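Local structure of putative Nitroreductase (Anabaena variabilis ATCC 29413, 3EO7) at residues Ser315-Leu324 and Asp355-Gln366. The protein binds flavin mononucleotide and is probably an oxidoreductase of the nitroreductase family, built from two nitroreductase-like domains in one chain. Sequence-based numbering, arbitrary orientation.
Sequences SAPIYWGENL and DFTYQPQNYIDQ
Gln366 bonds to the backbone of the loop 315-324 through both ends of its amide. Its NE2 donates to Ile318 O at 2.8 Å, almost straight at 175° and with the acceptor in the amide plane, while OE1 accepts from the backbone Trp320 N at 2.8 Å, on a lone pair. The chain beyond CG is extended (chi2 -172°), which carries the amide across to the loop. With an alanine here, Ile318 O and Trp320 N would probably lose these partners, leaving the loop freer to shift. A third side-chain bond to the loop backbone runs from Ile318 N to Tyr363 OH (3.0 Å); that hydroxyl in turn makes a weak bond to Asp355 OD2.

Packing is close in the aromatic cluster of Trp320, Phe356 and Tyr363. The indole turns its edge to the face of Phe356, CZ2 standing 3.5 Å above the ring centre, with the planes at 54°. Phe356 CD1 lies over the face of Tyr363, and Ile318 CD1 reaches Phe356 CB.

Toward Ser315 direct contact thins to its CB on Asp355 CB, and two waters link its backbone N and O to the Asp355 carboxylate, whose OD1 also receives Asn362 ND2 on the syn lone pair. On the solvent side, exposed Pro317 lays CB against Tyr363 CE2 at 3.8 Å. Farther along, a third water joins Gly321 O to Gln366 OE1.

The contact thus fastens the loop between strand 310-312 and helix 325-333 to the C-terminal end of helix 347-358 and the 3-10 segment 360-365, with Ile318 and Trp320 also packing on helix 452-473 and Phe356 and Leu324 on helix 181-202.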
ATOM      1  N   SER A 315      12.594   9.687  18.549  1.00 17.69           N
ATOM      2  CA  SER A 315      12.504  10.954  17.849  1.00 15.77           C
ATOM      3  C   SER A 315      11.366  11.854  18.303  1.00 16.16           C
ATOM      4  O   SER A 315      10.369  11.384  18.817  1.00 16.30           O
ATOM      5  CB  SER A 315      12.241  10.628  16.370  1.00 17.73           C
ATOM      6  OG  SER A 315      12.143  11.789  15.544  1.00 17.93           O
ATOM      7  N   ALA A 316      11.577  13.165  18.149  1.00 17.57           N
ATOM      8  CA  ALA A 316      10.507  14.164  18.283  1.00 19.19           C
ATOM      9  C   ALA A 316       9.631  13.911  17.040  1.00 18.00           C
ATOM     10  O   ALA A 316      10.125  13.421  16.000  1.00 18.98           O
ATOM     11  CB  ALA A 316      11.085  15.585  18.262  1.00 18.41           C
ATOM     12  N   PRO A 317       8.325  14.197  17.136  1.00 20.44           N
ATOM     13  CA  PRO A 317       7.417  13.902  16.005  1.00 18.42           C
ATOM     14  C   PRO A 317       7.450  14.942  14.909  1.00 18.93           C
ATOM     15  O   PRO A 317       7.787  16.103  15.167  1.00 18.59           O
ATOM     16  CB  PRO A 317       6.031  13.922  16.655  1.00 20.86           C
ATOM     17  CG  PRO A 317       6.166  14.911  17.762  1.00 22.61           C
ATOM     18  CD  PRO A 317       7.609  14.790  18.282  1.00 20.41           C
ATOM     19  N   ILE A 318       7.097  14.536  13.699  1.00 18.81           N
ATOM     20  CA  ILE A 318       6.931  15.460  12.584  1.00 18.07           C
ATOM     21  C   ILE A 318       5.688  16.288  12.893  1.00 17.12           C
ATOM     22  O   ILE A 318       4.652  15.739  13.274  1.00 18.28           O
ATOM     23  CB  ILE A 318       6.718  14.704  11.244  1.00 18.79           C
ATOM     24  CG1 ILE A 318       7.988  13.954  10.840  1.00 18.48           C
ATOM     25  CG2 ILE A 318       6.323  15.650  10.127  1.00 16.52           C
ATOM     26  CD1 ILE A 318       7.861  13.110   9.574  1.00 17.04           C
ATOM     27  N   TYR A 319       5.793  17.605  12.732  1.00 18.13           N
ATOM     28  CA  TYR A 319       4.659  18.514  12.948  1.00 18.26           C
ATOM     29  C   TYR A 319       3.945  18.682  11.623  1.00 18.49           C
ATOM     30  O   TYR A 319       4.550  19.124  10.649  1.00 19.41           O
ATOM     31  CB  TYR A 319       5.112  19.857  13.487  1.00 20.64           C
ATOM     32  CG  TYR A 319       3.956  20.822  13.652  1.00 19.89           C
ATOM     33  CD1 TYR A 319       2.867  20.500  14.463  1.00 21.85           C
ATOM     34  CD2 TYR A 319       3.960  22.046  13.004  1.00 25.57           C
ATOM     35  CE1 TYR A 319       1.805  21.398  14.628  1.00 25.62           C
ATOM     36  CE2 TYR A 319       2.921  22.941  13.170  1.00 24.80           C
ATOM     37  CZ  TYR A 319       1.853  22.617  13.967  1.00 24.04           C
ATOM     38  OH  TYR A 319       0.840  23.552  14.091  1.00 24.76           O
ATOM     39  N   TRP A 320       2.668  18.297  11.596  1.00 18.56           N
ATOM     40  CA  TRP A 320       1.871  18.340  10.365  1.00 17.91           C
ATOM     41  C   TRP A 320       1.002  19.581  10.169  1.00 19.94           C
ATOM     42  O   TRP A 320       0.150  19.586   9.284  1.00 18.73           O
ATOM     43  CB  TRP A 320       1.007  17.087  10.276  1.00 17.44           C
ATOM     44  CG  TRP A 320       1.816  15.829  10.104  1.00 18.85           C
ATOM     45  CD1 TRP A 320       2.105  14.887  11.054  1.00 18.96           C
ATOM     46  CD2 TRP A 320       2.434  15.399   8.902  1.00 14.34           C
ATOM     47  NE1 TRP A 320       2.860  13.867  10.497  1.00 18.43           N
ATOM     48  CE2 TRP A 320       3.076  14.161   9.174  1.00 14.68           C
ATOM     49  CE3 TRP A 320       2.487  15.913   7.597  1.00 17.14           C
ATOM     50  CZ2 TRP A 320       3.781  13.467   8.203  1.00 15.92           C
ATOM     51  CZ3 TRP A 320       3.169  15.192   6.621  1.00 17.80           C
ATOM     52  CH2 TRP A 320       3.786  13.974   6.931  1.00 16.95           C
ATOM     53  N   GLY A 321       1.236  20.635  10.960  1.00 20.24           N
ATOM     54  CA  GLY A 321       0.487  21.880  10.849  1.00 22.20           C
ATOM     55  C   GLY A 321      -0.819  21.857  11.601  1.00 21.77           C
ATOM     56  O   GLY A 321      -1.314  20.801  12.021  1.00 21.22           O
ATOM     57  N   GLU A 322      -1.430  23.033  11.726  1.00 24.71           N
ATOM     58  CA  GLU A 322      -2.708  23.126  12.402  1.00 26.29           C
ATOM     59  C   GLU A 322      -3.740  22.347  11.608  1.00 26.32           C
ATOM     60  O   GLU A 322      -3.805  22.488  10.382  1.00 28.39           O
ATOM     61  CB  GLU A 322      -3.142  24.592  12.550  1.00 28.52           C
ATOM     62  CG  GLU A 322      -4.503  24.743  13.220  1.00 38.85           C
ATOM     63  N   ASN A 323      -4.524  21.525  12.310  1.00 26.72           N
ATOM     64  CA  ASN A 323      -5.552  20.677  11.727  1.00 25.66           C
ATOM     65  C   ASN A 323      -5.047  19.858  10.539  1.00 24.76           C
ATOM     66  O   ASN A 323      -5.763  19.657   9.563  1.00 23.54           O
ATOM     67  CB  ASN A 323      -6.746  21.503  11.306  1.00 28.26           C
ATOM     68  CG  ASN A 323      -7.297  22.328  12.440  1.00 32.11           C
ATOM     69  OD1 ASN A 323      -7.422  23.546  12.319  1.00 40.94           O
ATOM     70  ND2 ASN A 323      -7.570  21.678  13.571  1.00 32.94           N
ATOM     71  N   LEU A 324      -3.810  19.381  10.639  1.00 23.43           N
ATOM     72  CA  LEU A 324      -3.201  18.546   9.598  1.00 20.77           C
ATOM     73  C   LEU A 324      -3.067  19.213   8.225  1.00 21.36           C
ATOM     74  O   LEU A 324      -2.924  18.520   7.208  1.00 20.35           O
ATOM     75  CB  LEU A 324      -3.949  17.202   9.482  1.00 22.74           C
ATOM     76  CG  LEU A 324      -3.991  16.308  10.729  1.00 19.40           C
ATOM     77  CD1 LEU A 324      -4.850  15.009  10.547  1.00 20.85           C
ATOM     78  CD2 LEU A 324      -2.524  15.910  11.123  1.00 23.74           C
ATOM     79  N   ASP A 355       9.820   7.492  12.718  1.00 17.00           N
ATOM     80  CA  ASP A 355       8.840   7.777  13.762  1.00 15.99           C
ATOM     81  C   ASP A 355       7.426   7.869  13.187  1.00 16.58           C
ATOM     82  O   ASP A 355       6.504   7.263  13.709  1.00 17.36           O
ATOM     83  CB  ASP A 355       9.199   9.087  14.468  1.00 15.47           C
ATOM     84  CG  ASP A 355       8.314   9.355  15.671  1.00 17.58           C
ATOM     85  OD1 ASP A 355       8.406   8.599  16.653  1.00 16.41           O
ATOM     86  OD2 ASP A 355       7.545  10.352  15.620  1.00 18.21           O
ATOM     87  N   PHE A 356       7.277   8.603  12.089  1.00 15.74           N
ATOM     88  CA  PHE A 356       5.965   8.775  11.485  1.00 13.22           C
ATOM     89  C   PHE A 356       5.462   7.448  10.907  1.00 14.18           C
ATOM     90  O   PHE A 356       4.281   7.151  10.950  1.00 16.57           O
ATOM     91  CB  PHE A 356       5.957   9.861  10.437  1.00 14.48           C
ATOM     92  CG  PHE A 356       4.625   9.990   9.753  1.00 16.82           C
ATOM     93  CD1 PHE A 356       3.546  10.501  10.461  1.00 14.94           C
ATOM     94  CD2 PHE A 356       4.434   9.611   8.449  1.00 17.70           C
ATOM     95  CE1 PHE A 356       2.290  10.618   9.869  1.00 17.41           C
ATOM     96  CE2 PHE A 356       3.165   9.746   7.836  1.00 15.59           C
ATOM     97  CZ  PHE A 356       2.095  10.238   8.563  1.00 16.95           C
ATOM     98  N   THR A 357       6.384   6.656  10.361  1.00 16.13           N
ATOM     99  CA  THR A 357       6.004   5.431   9.677  1.00 16.76           C
ATOM    100  C   THR A 357       5.659   4.319  10.658  1.00 17.32           C
ATOM    101  O   THR A 357       4.645   3.649  10.490  1.00 19.64           O
ATOM    102  CB  THR A 357       7.143   4.987   8.755  1.00 17.70           C
ATOM    103  OG1 THR A 357       7.410   6.041   7.815  1.00 17.69           O
ATOM    104  CG2 THR A 357       6.794   3.651   8.028  1.00 16.87           C
ATOM    105  N   TYR A 358       6.517   4.131  11.660  1.00 15.96           N
ATOM    106  CA  TYR A 358       6.400   3.029  12.623  1.00 16.79           C
ATOM    107  C   TYR A 358       5.895   3.318  14.028  1.00 16.57           C
ATOM    108  O   TYR A 358       5.664   2.364  14.781  1.00 16.48           O
ATOM    109  CB  TYR A 358       7.763   2.328  12.755  1.00 15.55           C
ATOM    110  CG  TYR A 358       8.253   1.690  11.470  1.00 17.40           C
ATOM    111  CD1 TYR A 358       7.920   0.396  11.157  1.00 16.14           C
ATOM    112  CD2 TYR A 358       9.062   2.387  10.586  1.00 15.87           C
ATOM    113  CE1 TYR A 358       8.390  -0.216   9.989  1.00 16.84           C
ATOM    114  CE2 TYR A 358       9.523   1.788   9.406  1.00 16.81           C
ATOM    115  CZ  TYR A 358       9.187   0.481   9.132  1.00 18.19           C
ATOM    116  OH  TYR A 358       9.644  -0.141   7.994  1.00 19.13           O
ATOM    117  N   GLN A 359       5.778   4.597  14.391  1.00 16.87           N
ATOM    118  CA  GLN A 359       5.390   5.036  15.741  1.00 16.68           C
ATOM    119  C   GLN A 359       4.178   5.964  15.684  1.00 15.30           C
ATOM    120  O   GLN A 359       4.214   7.122  16.156  1.00 16.31           O
ATOM    121  CB  GLN A 359       6.579   5.719  16.426  1.00 16.44           C
ATOM    122  CG  GLN A 359       7.922   4.966  16.311  1.00 16.04           C
ATOM    123  CD  GLN A 359       7.990   3.605  17.005  1.00 19.11           C
ATOM    124  OE1 GLN A 359       7.364   3.379  18.059  1.00 19.54           O
ATOM    125  NE2 GLN A 359       8.808   2.695  16.442  1.00 15.58           N
ATOM    126  N   PRO A 360       3.069   5.460  15.099  1.00 17.28           N
ATOM    127  CA  PRO A 360       1.879   6.296  14.949  1.00 18.79           C
ATOM    128  C   PRO A 360       1.312   6.775  16.286  1.00 18.76           C
ATOM    129  O   PRO A 360       0.635   7.797  16.322  1.00 18.34           O
ATOM    130  CB  PRO A 360       0.906   5.400  14.198  1.00 18.36           C
ATOM    131  CG  PRO A 360       1.332   4.007  14.575  1.00 18.08           C
ATOM    132  CD  PRO A 360       2.831   4.088  14.622  1.00 17.65           C
ATOM    133  N   GLN A 361       1.619   6.067  17.367  1.00 18.78           N
ATOM    134  CA  GLN A 361       1.160   6.463  18.702  1.00 18.41           C
ATOM    135  C   GLN A 361       1.700   7.831  19.117  1.00 17.59           C
ATOM    136  O   GLN A 361       1.157   8.475  19.996  1.00 16.62           O
ATOM    137  CB  GLN A 361       1.498   5.421  19.739  1.00 17.61           C
ATOM    138  CG  GLN A 361       2.957   5.347  20.193  1.00 17.59           C
ATOM    139  CD  GLN A 361       3.878   4.604  19.225  1.00 15.79           C
ATOM    140  OE1 GLN A 361       3.465   4.105  18.176  1.00 17.39           O
ATOM    141  NE2 GLN A 361       5.158   4.538  19.590  1.00 17.79           N
ATOM    142  N   ASN A 362       2.779   8.268  18.465  1.00 17.24           N
ATOM    143  CA  ASN A 362       3.365   9.564  18.713  1.00 15.94           C
ATOM    144  C   ASN A 362       2.671  10.734  18.000  1.00 17.45           C
ATOM    145  O   ASN A 362       3.135  11.876  18.106  1.00 21.76           O
ATOM    146  CB  ASN A 362       4.851   9.509  18.365  1.00 16.80           C
ATOM    147  CG  ASN A 362       5.641   8.659  19.344  1.00 18.69           C
ATOM    148  OD1 ASN A 362       5.202   8.444  20.473  1.00 18.23           O
ATOM    149  ND2 ASN A 362       6.829   8.220  18.946  1.00 18.55           N
ATOM    150  N   TYR A 363       1.560  10.440  17.302  1.00 17.86           N
ATOM    151  CA  TYR A 363       0.803  11.416  16.518  1.00 17.91           C
ATOM    152  C   TYR A 363      -0.647  11.575  16.977  1.00 19.40           C
ATOM    153  O   TYR A 363      -1.421  12.280  16.329  1.00 17.68           O
ATOM    154  CB  TYR A 363       0.886  11.049  15.017  1.00 18.40           C
ATOM    155  CG  TYR A 363       2.312  11.172  14.577  1.00 17.63           C
ATOM    156  CD1 TYR A 363       3.214  10.131  14.785  1.00 17.72           C
ATOM    157  CD2 TYR A 363       2.788  12.362  14.065  1.00 18.57           C
ATOM    158  CE1 TYR A 363       4.545  10.289  14.472  1.00 16.74           C
ATOM    159  CE2 TYR A 363       4.116  12.520  13.736  1.00 17.89           C
ATOM    160  CZ  TYR A 363       4.985  11.469  13.950  1.00 17.45           C
ATOM    161  OH  TYR A 363       6.308  11.618  13.646  1.00 16.77           O
ATOM    162  N   ILE A 364      -1.000  10.980  18.118  1.00 20.58           N
ATOM    163  CA  ILE A 364      -2.370  11.075  18.606  1.00 23.65           C
ATOM    164  C   ILE A 364      -2.775  12.526  18.882  1.00 21.79           C
ATOM    165  O   ILE A 364      -3.908  12.896  18.620  1.00 20.04           O
ATOM    166  CB  ILE A 364      -2.654  10.180  19.852  1.00 25.09           C
ATOM    167  CG1 ILE A 364      -1.848  10.601  21.057  1.00 31.50           C
ATOM    168  CG2 ILE A 364      -2.346   8.746  19.551  1.00 33.22           C
ATOM    169  CD1 ILE A 364      -2.228   9.786  22.315  1.00 33.33           C
ATOM    170  N   ASP A 365      -1.849  13.347  19.361  1.00 19.91           N
ATOM    171  CA  ASP A 365      -2.147  14.743  19.650  1.00 21.38           C
ATOM    172  C   ASP A 365      -2.331  15.604  18.405  1.00 21.94           C
ATOM    173  O   ASP A 365      -2.709  16.771  18.517  1.00 19.99           O
ATOM    174  CB  ASP A 365      -1.114  15.356  20.612  1.00 23.26           C
ATOM    175  CG  ASP A 365       0.266  15.494  20.009  1.00 27.61           C
ATOM    176  OD1 ASP A 365       0.527  14.937  18.922  1.00 31.75           O
ATOM    177  OD2 ASP A 365       1.112  16.136  20.679  1.00 38.23           O
ATOM    178  N   GLN A 366      -2.063  15.039  17.231  1.00 20.65           N
ATOM    179  CA  GLN A 366      -2.300  15.726  15.954  1.00 19.94           C
ATOM    180  C   GLN A 366      -3.510  15.123  15.218  1.00 18.93           C
ATOM    181  O   GLN A 366      -3.704  15.361  14.020  1.00 18.09           O
ATOM    182  CB  GLN A 366      -1.057  15.691  15.075  1.00 21.99           C
ATOM    183  CG  GLN A 366       0.154  16.348  15.702  1.00 17.02           C
ATOM    184  CD  GLN A 366       1.286  16.452  14.715  1.00 19.41           C
ATOM    185  OE1 GLN A 366       1.176  17.191  13.738  1.00 19.19           O
ATOM    186  NE2 GLN A 366       2.385  15.696  14.949  1.00 18.96           N
TER
HETATM  187  O   HOH W   1      10.305   7.999  18.468  1.00 19.50           O
HETATM  188  O   HOH W   2       7.672  11.390  18.212  1.00 20.40           O
HETATM  189  O   HOH W   3      -0.868  18.984  13.669  1.00 30.14           O